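Local coordinates for protein type I site-specific restriction-modification system, R (Restriction) subunit (Vibrio vulnificus, PDB 3H1T) that is a fragment of a putative HsdR subunit of a type I restriction enzyme, which probably binds ATP and DNA and couples hydrolysis to DNA translocation and cleavage, at residues M22-A27 with K94-P99. Numbering follows the deposited sequence.
Sequences MALNEA and KPENSP
Leu24 and Glu96 form the tight part of this contact. The backbone N of Leu24 donates to Glu96 OE2 at 2.9 Å, with an N-H...O angle of 152°; the donor comes to the anti side of the carboxylate, 34° out of its plane. Beside this bond, Leu24 CB lies 3.5 Å from Glu96 CG, so the aliphatic stem packs while the tip accepts. A chi1 of 42° sets Glu96 CG between its own backbone N and carbonyl carbon, which puts it against Leu24 CB. Both side chains also touch Thr29 and Tyr33 of helix 26-40. Pro95 adds its CB, 3.5 Å from Leu24 O.

The exposed Ala23 and Asn97 mark the looser, open side. Asn97 ND2 reaches Leu24 O at 3.4 Å, a weak bond, and skirts Ala23 CB. Glu26 OE1 comes no nearer than 3.9 Å to Pro95 CD, and lies 6.1 Å from Lys94 NZ, too far for a salt bridge. A water donates to Glu96 OE2 at 2.6 Å, and more weakly to Met22 O.

The contact joins the lead-in to helix 26-40 to the type I turn Pro95-Ser98, which follows strand 86-93 of the N-terminal domain's mixed sheet; Ser98 N and OG both bond to Pro95 O. Since OE2 accepts from both an amide and a water, the chemistry is consistent with an ionised Glu96 on which two donors converge at the protein surface.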
HETATM    1  N   MSE A  22      -1.194 -25.391 -40.723  1.00 70.04           N
HETATM    2  CA  MSE A  22      -1.683 -26.597 -40.066  1.00 70.63           C
HETATM    3  C   MSE A  22      -1.408 -26.262 -38.596  1.00 67.80           C
HETATM    4  O   MSE A  22      -2.012 -26.809 -37.667  1.00 68.25           O
HETATM    5  CB  MSE A  22      -0.864 -27.830 -40.508  1.00104.71           C
HETATM    6  CG  MSE A  22      -1.465 -28.685 -41.630  1.00113.00           C
HETATM    7 SE   MSE A  22      -3.335 -29.253 -41.385  1.00126.11          SE
HETATM    8  CE  MSE A  22      -4.099 -27.754 -42.344  1.00117.96           C
ATOM      9  N   ALA A  23      -0.481 -25.320 -38.434  1.00 52.00           N
ATOM     10  CA  ALA A  23      -0.023 -24.830 -37.146  1.00 47.09           C
ATOM     11  C   ALA A  23      -1.169 -24.303 -36.295  1.00 45.35           C
ATOM     12  O   ALA A  23      -2.078 -23.627 -36.800  1.00 42.30           O
ATOM     13  CB  ALA A  23       1.010 -23.746 -37.361  1.00 41.46           C
ATOM     14  N   LEU A  24      -1.130 -24.642 -35.007  1.00 40.28           N
ATOM     15  CA  LEU A  24      -2.157 -24.220 -34.075  1.00 39.04           C
ATOM     16  C   LEU A  24      -1.884 -22.910 -33.363  1.00 39.34           C
ATOM     17  O   LEU A  24      -0.748 -22.598 -32.967  1.00 38.19           O
ATOM     18  CB  LEU A  24      -2.405 -25.300 -33.018  1.00 39.96           C
ATOM     19  CG  LEU A  24      -2.971 -26.677 -33.392  1.00 39.52           C
ATOM     20  CD1 LEU A  24      -3.103 -27.467 -32.106  1.00 36.98           C
ATOM     21  CD2 LEU A  24      -4.328 -26.566 -34.097  1.00 37.32           C
ATOM     22  N   ASN A  25      -2.976 -22.160 -33.222  1.00 61.90           N
ATOM     23  CA  ASN A  25      -3.084 -20.863 -32.552  1.00 61.72           C
ATOM     24  C   ASN A  25      -2.530 -21.026 -31.145  1.00 61.32           C
ATOM     25  O   ASN A  25      -2.371 -22.154 -30.672  1.00 62.06           O
ATOM     26  CB  ASN A  25      -4.581 -20.502 -32.443  1.00 53.93           C
ATOM     27  CG  ASN A  25      -4.910 -19.181 -33.049  1.00 55.92           C
ATOM     28  OD1 ASN A  25      -4.438 -18.872 -34.140  1.00 59.23           O
ATOM     29  ND2 ASN A  25      -5.734 -18.386 -32.362  1.00 59.29           N
ATOM     30  N   GLU A  26      -2.235 -19.924 -30.462  1.00 45.82           N
ATOM     31  CA  GLU A  26      -1.768 -20.064 -29.093  1.00 42.40           C
ATOM     32  C   GLU A  26      -2.997 -20.592 -28.376  1.00 40.81           C
ATOM     33  O   GLU A  26      -2.930 -21.485 -27.542  1.00 41.12           O
ATOM     34  CB  GLU A  26      -1.376 -18.715 -28.475  1.00 44.00           C
ATOM     35  CG  GLU A  26      -1.231 -18.804 -26.946  1.00 46.03           C
ATOM     36  CD  GLU A  26      -0.414 -17.682 -26.354  1.00 46.20           C
ATOM     37  OE1 GLU A  26       0.502 -17.207 -27.060  1.00 46.40           O
ATOM     38  OE2 GLU A  26      -0.661 -17.295 -25.185  1.00 45.71           O
ATOM     39  N   ALA A  27      -4.137 -20.016 -28.728  1.00 37.86           N
ATOM     40  CA  ALA A  27      -5.412 -20.384 -28.141  1.00 35.47           C
ATOM     41  C   ALA A  27      -5.767 -21.810 -28.498  1.00 36.19           C
ATOM     42  O   ALA A  27      -6.249 -22.560 -27.655  1.00 35.32           O
ATOM     43  CB  ALA A  27      -6.483 -19.448 -28.633  1.00 33.60           C
ATOM     44  N   LYS A  94       2.430 -20.838 -25.353  1.00 33.72           N
ATOM     45  CA  LYS A  94       2.843 -20.281 -26.618  1.00 33.53           C
ATOM     46  C   LYS A  94       2.313 -21.223 -27.683  1.00 33.85           C
ATOM     47  O   LYS A  94       1.967 -22.365 -27.386  1.00 33.80           O
ATOM     48  CB  LYS A  94       4.370 -20.183 -26.692  1.00 46.00           C
ATOM     49  CG  LYS A  94       4.947 -19.009 -25.903  1.00 48.47           C
ATOM     50  CD  LYS A  94       4.607 -17.665 -26.565  1.00 50.93           C
ATOM     51  CE  LYS A  94       4.822 -16.458 -25.633  1.00 50.53           C
ATOM     52  NZ  LYS A  94       6.232 -16.232 -25.205  1.00 50.04           N
ATOM     53  N   PRO A  95       2.213 -20.761 -28.936  1.00 30.68           N
ATOM     54  CA  PRO A  95       1.714 -21.652 -29.994  1.00 29.71           C
ATOM     55  C   PRO A  95       2.600 -22.898 -30.170  1.00 29.50           C
ATOM     56  O   PRO A  95       3.813 -22.821 -29.979  1.00 28.98           O
ATOM     57  CB  PRO A  95       1.715 -20.748 -31.228  1.00 29.81           C
ATOM     58  CG  PRO A  95       2.804 -19.753 -30.915  1.00 30.61           C
ATOM     59  CD  PRO A  95       2.563 -19.435 -29.470  1.00 30.10           C
ATOM     60  N   GLU A  96       2.016 -24.040 -30.536  1.00 35.07           N
ATOM     61  CA  GLU A  96       2.803 -25.270 -30.697  1.00 37.92           C
ATOM     62  C   GLU A  96       4.047 -25.174 -31.574  1.00 38.74           C
ATOM     63  O   GLU A  96       5.039 -25.849 -31.316  1.00 39.97           O
ATOM     64  CB  GLU A  96       1.932 -26.432 -31.194  1.00 46.60           C
ATOM     65  CG  GLU A  96       0.927 -26.090 -32.271  1.00 49.53           C
ATOM     66  CD  GLU A  96       0.765 -27.212 -33.286  1.00 52.30           C
ATOM     67  OE1 GLU A  96       0.820 -28.402 -32.890  1.00 52.44           O
ATOM     68  OE2 GLU A  96       0.576 -26.902 -34.483  1.00 52.95           O
ATOM     69  N   ASN A  97       4.014 -24.319 -32.584  1.00 39.86           N
ATOM     70  CA  ASN A  97       5.153 -24.154 -33.491  1.00 40.50           C
ATOM     71  C   ASN A  97       6.363 -23.410 -32.926  1.00 40.88           C
ATOM     72  O   ASN A  97       7.435 -23.420 -33.532  1.00 41.87           O
ATOM     73  CB  ASN A  97       4.694 -23.454 -34.770  1.00 52.90           C
ATOM     74  CG  ASN A  97       3.485 -22.559 -34.538  1.00 55.97           C
ATOM     75  OD1 ASN A  97       3.530 -21.349 -34.782  1.00 57.77           O
ATOM     76  ND2 ASN A  97       2.389 -23.154 -34.073  1.00 54.01           N
ATOM     77  N   SER A  98       6.206 -22.757 -31.781  1.00 38.30           N
ATOM     78  CA  SER A  98       7.317 -22.018 -31.188  1.00 38.78           C
ATOM     79  C   SER A  98       8.053 -22.772 -30.074  1.00 38.34           C
ATOM     80  O   SER A  98       7.472 -23.578 -29.354  1.00 38.56           O
ATOM     81  CB  SER A  98       6.822 -20.664 -30.659  1.00 56.07           C
ATOM     82  OG  SER A  98       5.698 -20.808 -29.811  1.00 58.86           O
ATOM     83  N   PRO A  99       9.356 -22.508 -29.926  1.00 46.77           N
ATOM     84  CA  PRO A  99      10.228 -23.128 -28.914  1.00 46.49           C
ATOM     85  C   PRO A  99       9.768 -22.870 -27.467  1.00 46.45           C
ATOM     86  O   PRO A  99       9.319 -21.763 -27.158  1.00 46.61           O
ATOM     87  CB  PRO A  99      11.593 -22.499 -29.223  1.00 34.02           C
ATOM     88  CG  PRO A  99      11.223 -21.163 -29.870  1.00 34.56           C
ATOM     89  CD  PRO A  99      10.105 -21.566 -30.775  1.00 34.12           C
TER
HETATM   90  O   HOH W   1      -0.195 -28.350 -36.529  1.00 46.43           O